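PDB 2G0D: nisin biosynthesis protein NisC from Lactococcus lactis subsp. lactis, which catalyses the cyclisation steps that form the thioether (lanthionine) rings of the lantibiotic nisin during its maturation. Local coordinates for residues Y63-Y66 / I67-K70; N3-R6 / N7-I11. All blocks are in the same frame, centred on the assembly; numbering follows the deposited sequence.

Contact 1: Y63-Y66 / I67-K70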
loop_
_atom_site.group_PDB
_atom_site.type_symbol
_atom_site.label_atom_id
_atom_site.label_comp_id
_atom_site.label_asym_id
_atom_site.label_seq_id
_atom_site.Cartn_x
_atom_site.Cartn_y
_atom_site.Cartn_z
ATOM N N TYR A 63 12.427 -18.348 9.099
ATOM C CA TYR A 63 11.212 -18.121 8.338
ATOM C C TYR A 63 11.533 -17.993 6.845
ATOM O O TYR A 63 10.735 -18.408 6.006
ATOM C CB TYR A 63 10.464 -16.879 8.860
ATOM C CG TYR A 63 10.046 -16.945 10.319
ATOM C CD1 TYR A 63 9.889 -18.174 10.980
ATOM C CD2 TYR A 63 9.780 -15.778 11.032
ATOM C CE1 TYR A 63 9.491 -18.238 12.316
ATOM C CE2 TYR A 63 9.370 -15.822 12.355
ATOM C CZ TYR A 63 9.231 -17.057 12.999
ATOM O OH TYR A 63 8.840 -17.096 14.317
ATOM N N ILE A 64 12.698 -17.423 6.522
ATOM C CA ILE A 64 13.143 -17.334 5.133
ATOM C C ILE A 64 13.419 -18.729 4.549
ATOM O O ILE A 64 12.911 -19.075 3.476
ATOM C CB ILE A 64 14.384 -16.415 4.969
ATOM C CG1 ILE A 64 14.012 -14.937 5.189
ATOM C CG2 ILE A 64 14.971 -16.558 3.582
ATOM C CD1 ILE A 64 15.196 -14.057 5.434
ATOM N N GLU A 65 14.218 -19.535 5.246
ATOM C CA GLU A 65 14.458 -20.890 4.781
ATOM C C GLU A 65 13.141 -21.653 4.647
ATOM O O GLU A 65 12.923 -22.357 3.653
ATOM C CB GLU A 65 15.486 -21.631 5.644
ATOM C CG GLU A 65 16.956 -21.257 5.317
ATOM C CD GLU A 65 17.308 -21.288 3.807
ATOM O OE1 GLU A 65 17.586 -22.400 3.252
ATOM O OE2 GLU A 65 17.334 -20.188 3.177
ATOM N N TYR A 66 12.244 -21.467 5.613
ATOM C CA TYR A 66 10.912 -22.063 5.527
ATOM C C TYR A 66 10.160 -21.571 4.292
ATOM O O TYR A 66 9.448 -22.343 3.665
ATOM C CB TYR A 66 10.112 -21.780 6.791
ATOM C CG TYR A 66 8.717 -22.342 6.798
ATOM C CD1 TYR A 66 8.471 -23.623 7.284
ATOM C CD2 TYR A 66 7.633 -21.585 6.344
ATOM C CE1 TYR A 66 7.180 -24.152 7.303
ATOM C CE2 TYR A 66 6.337 -22.082 6.374
ATOM C CZ TYR A 66 6.116 -23.384 6.857
ATOM O OH TYR A 66 4.839 -23.917 6.901
ATOM N N ILE A 67 10.303 -20.287 3.952
ATOM C CA ILE A 67 9.685 -19.758 2.734
ATOM C C ILE A 67 10.250 -20.375 1.441
ATOM O O ILE A 67 9.470 -20.812 0.590
ATOM C CB ILE A 67 9.730 -18.200 2.650
ATOM C CG1 ILE A 67 8.725 -17.555 3.631
ATOM C CG2 ILE A 67 9.438 -17.743 1.225
ATOM C CD1 ILE A 67 8.885 -16.049 3.751
ATOM N N VAL A 68 11.576 -20.400 1.268
ATOM C CA VAL A 68 12.129 -20.978 0.021
ATOM C C VAL A 68 11.765 -22.463 -0.144
ATOM O O VAL A 68 11.458 -22.922 -1.251
ATOM C CB VAL A 68 13.655 -20.629 -0.287
ATOM C CG1 VAL A 68 14.361 -19.906 0.862
ATOM C CG2 VAL A 68 14.457 -21.863 -0.778
ATOM N N SER A 69 11.734 -23.188 0.968
ATOM C CA SER A 69 11.326 -24.584 0.956
ATOM C C SER A 69 9.902 -24.768 0.427
ATOM O O SER A 69 9.632 -25.716 -0.330
ATOM C CB SER A 69 11.459 -25.183 2.349
ATOM O OG SER A 69 10.490 -26.191 2.535
ATOM N N LYS A 70 9.001 -23.864 0.821
ATOM C CA LYS A 70 7.602 -23.920 0.378
ATOM C C LYS A 70 7.444 -23.486 -1.071
ATOM O O LYS A 70 6.552 -23.975 -1.767
ATOM C CB LYS A 70 6.700 -23.049 1.259
ATOM C CG LYS A 70 6.468 -23.580 2.660
ATOM C CD LYS A 70 5.889 -24.985 2.633
ATOM C CE LYS A 70 5.721 -25.527 4.030
ATOM N NZ LYS A 70 4.469 -24.977 4.598
#

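Contact 2: N3-R6 / N7-I11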
loop_
_atom_site.group_PDB
_atom_site.type_symbol
_atom_site.label_atom_id
_atom_site.label_comp_id
_atom_site.label_asym_id
_atom_site.label_seq_id
_atom_site.Cartn_x
_atom_site.Cartn_y
_atom_site.Cartn_z
ATOM N N ASN A 3 6.306 -3.600 26.683
ATOM C CA ASN A 3 5.238 -4.424 26.130
ATOM C C ASN A 3 5.377 -4.849 24.650
ATOM O O ASN A 3 4.770 -5.841 24.252
ATOM C CB ASN A 3 3.842 -3.882 26.498
ATOM C CG ASN A 3 3.320 -2.834 25.538
ATOM O OD1 ASN A 3 4.065 -2.017 24.974
ATOM N ND2 ASN A 3 1.999 -2.839 25.360
ATOM N N ILE A 4 6.161 -4.115 23.849
ATOM C CA ILE A 4 6.514 -4.598 22.506
ATOM C C ILE A 4 7.247 -5.942 22.598
ATOM O O ILE A 4 6.862 -6.896 21.944
ATOM C CB ILE A 4 7.282 -3.544 21.644
ATOM C CG1 ILE A 4 6.309 -2.411 21.278
ATOM C CG2 ILE A 4 7.886 -4.187 20.384
ATOM C CD1 ILE A 4 6.745 -1.484 20.197
ATOM N N LYS A 5 8.267 -6.026 23.450
ATOM C CA LYS A 5 9.032 -7.261 23.589
ATOM C C LYS A 5 8.132 -8.478 23.917
ATOM O O LYS A 5 8.188 -9.492 23.232
ATOM C CB LYS A 5 10.128 -7.095 24.643
ATOM C CG LYS A 5 11.187 -8.170 24.612
ATOM C CD LYS A 5 11.994 -8.072 25.855
ATOM C CE LYS A 5 13.348 -8.639 25.674
ATOM N NZ LYS A 5 13.969 -8.907 27.020
ATOM N N ARG A 6 7.310 -8.368 24.962
ATOM C CA ARG A 6 6.360 -9.439 25.302
ATOM C C ARG A 6 5.474 -9.875 24.123
ATOM O O ARG A 6 5.327 -11.068 23.827
ATOM C CB ARG A 6 5.474 -9.001 26.453
ATOM C CG ARG A 6 4.597 -10.125 27.016
ATOM C CD ARG A 6 3.978 -9.742 28.346
ATOM N NE ARG A 6 2.938 -8.728 28.169
ATOM C CZ ARG A 6 3.113 -7.423 28.374
ATOM N NH1 ARG A 6 4.299 -6.953 28.780
ATOM N NH2 ARG A 6 2.100 -6.587 28.173
ATOM N N ASN A 7 4.871 -8.904 23.461
ATOM C CA ASN A 7 4.037 -9.196 22.301
ATOM C C ASN A 7 4.772 -9.841 21.119
ATOM O O ASN A 7 4.247 -10.753 20.482
ATOM C CB ASN A 7 3.286 -7.935 21.887
ATOM C CG ASN A 7 2.102 -7.687 22.783
ATOM O OD1 ASN A 7 1.049 -8.294 22.586
ATOM N ND2 ASN A 7 2.285 -6.864 23.828
ATOM N N VAL A 8 5.986 -9.375 20.843
ATOM C CA VAL A 8 6.767 -9.936 19.764
ATOM C C VAL A 8 7.047 -11.419 20.068
ATOM O O VAL A 8 6.885 -12.286 19.200
ATOM C CB VAL A 8 8.053 -9.149 19.550
ATOM C CG1 VAL A 8 8.982 -9.883 18.577
ATOM C CG2 VAL A 8 7.722 -7.749 19.019
ATOM N N GLU A 9 7.425 -11.688 21.316
ATOM C CA GLU A 9 7.735 -13.040 21.768
ATOM C C GLU A 9 6.591 -14.011 21.538
ATOM O O GLU A 9 6.815 -15.119 21.072
ATOM C CB GLU A 9 8.179 -13.032 23.236
ATOM C CG GLU A 9 9.647 -12.601 23.393
ATOM C CD GLU A 9 10.047 -12.271 24.832
ATOM O OE1 GLU A 9 9.193 -12.367 25.745
ATOM O OE2 GLU A 9 11.231 -11.907 25.049
ATOM N N LYS A 10 5.372 -13.580 21.836
ATOM C CA LYS A 10 4.216 -14.420 21.599
ATOM C C LYS A 10 3.993 -14.646 20.107
ATOM O O LYS A 10 3.657 -15.770 19.704
ATOM C CB LYS A 10 2.961 -13.925 22.354
ATOM C CG LYS A 10 1.940 -13.119 21.560
ATOM C CD LYS A 10 0.683 -12.786 22.430
ATOM C CE LYS A 10 -0.478 -13.772 22.198
ATOM N NZ LYS A 10 -1.729 -13.415 22.967
ATOM N N ILE A 11 4.213 -13.598 19.292
ATOM C CA ILE A 11 4.072 -13.716 17.838
ATOM C C ILE A 11 5.084 -14.715 17.301
ATOM O O ILE A 11 4.751 -15.543 16.442
ATOM C CB ILE A 11 4.213 -12.355 17.087
ATOM C CG1 ILE A 11 3.093 -11.383 17.473
ATOM C CG2 ILE A 11 4.219 -12.560 15.566
ATOM C CD1 ILE A 11 3.424 -9.909 17.163
#

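Contact 1: Y63-Y66 / I67-K70
Tyr-66 and Lys-70, one helical turn apart, meet where the Lys-70 chain crosses the outer half of the phenol. With CG opposite the backbone N (chi1 179°), the phenol of Tyr-66 runs out beside the next turn, and Lys-70 lies across one face of it. Lys-70 CG sits 4.0 Å above the ring plane, offset toward the rim; farther out, Lys-70 CE is 3.6 Å from Tyr-66 CZ. Bends at chi2 and chi4 carry the ammonium to the hydroxyl, where Lys-70 NZ and Tyr-66 OH are 2.6 Å apart. That hydrogen bond is doubtful in detail, since the hydroxyl is modelled too close to another atom. A salt bridge to Glu-30 gives the ammonium a second partner. Tyr-66 and Lys-70 both belong to helix 53-74, part of the alpha-toroid of this LanC cyclase, and the backbone bond from Lys-70 N to Tyr-66 O (3.3 Å) closes the same turn. Ile-67 takes the buried flank, where its side chain packs on Leu-31 and on Ile-41 of helix 37-45. Its N donates to Tyr-63 O at 2.8 Å with a bent N-H...O angle of 144°, while Ile-67 CG1 lies 3.2 Å from the same Tyr-63 O.

Contact 2: N3-R6 / N7-I11
Asn-7 turns its CG to the side opposite its carbonyl carbon (chi1 -78°), which swings the amide back beside its own N and toward Asn-3. Two donors of Asn-7 grip one carbonyl. Asn-7 ND2 donates to Asn-3 O at 2.7 Å, with a nearly straight N-H...O angle of 170° and the oxygen almost in the amide plane, a fit that would restrain the rotation of the amide. Asn-7 N reaches Asn-3 O from the other face of the carbonyl plane at 3.2 Å. This doubled hold falls in the first turn of helix 3-20, where an ordinary i to i+4 backbone bond gains a side-chain partner. Arg-6 starts out extended and then bends at chi3 (71°), bringing one guanidinium face over Asn-7 ND2, with Arg-6 NH2 4.4 Å from that nitrogen. On another flank the extended Lys-5 and Glu-9 cross at an angle: Glu-9 OE2 lies 3.8 Å from Lys-5 CG but 4.5 Å from Lys-5 NZ, beyond salt-bridge range, so any attraction between the opposite charges is probably modest. Ile-4 CG2 meets Val-8 CG2 at 3.8 Å on the buried side. From there Ile-4 packs on Ile-380 and Leu-383 of helix 376-387 and Val-8 on Met-43 and Leu-44 of helix 37-45, while Asn-7 touches Leu-361 of helix 357-362.

From the N terminus, contact 2 comes first, in the opening turns of helix 3-20; contact 1 follows on helix 53-74. Each lies within one continuous helix, so neither closes a loop, and the two stand in series without nesting or crossing. Their centres are 23 Å apart and their nearest atoms about 5 Å, without touching. The link between them is indirect. Farther along helix 3-20, Ile-12 and Trp-15 pack on Tyr-63, whose hydroxyl is hydrogen-bonded to Asp-16. Helix 37-45, between helices 3-20 and 53-74 in sequence, meets both contacts: Ile-40 touches Ile-11 as well as Tyr-63. Contact 2 also borders helix 376-387, bringing the chain's beginning against a late helix.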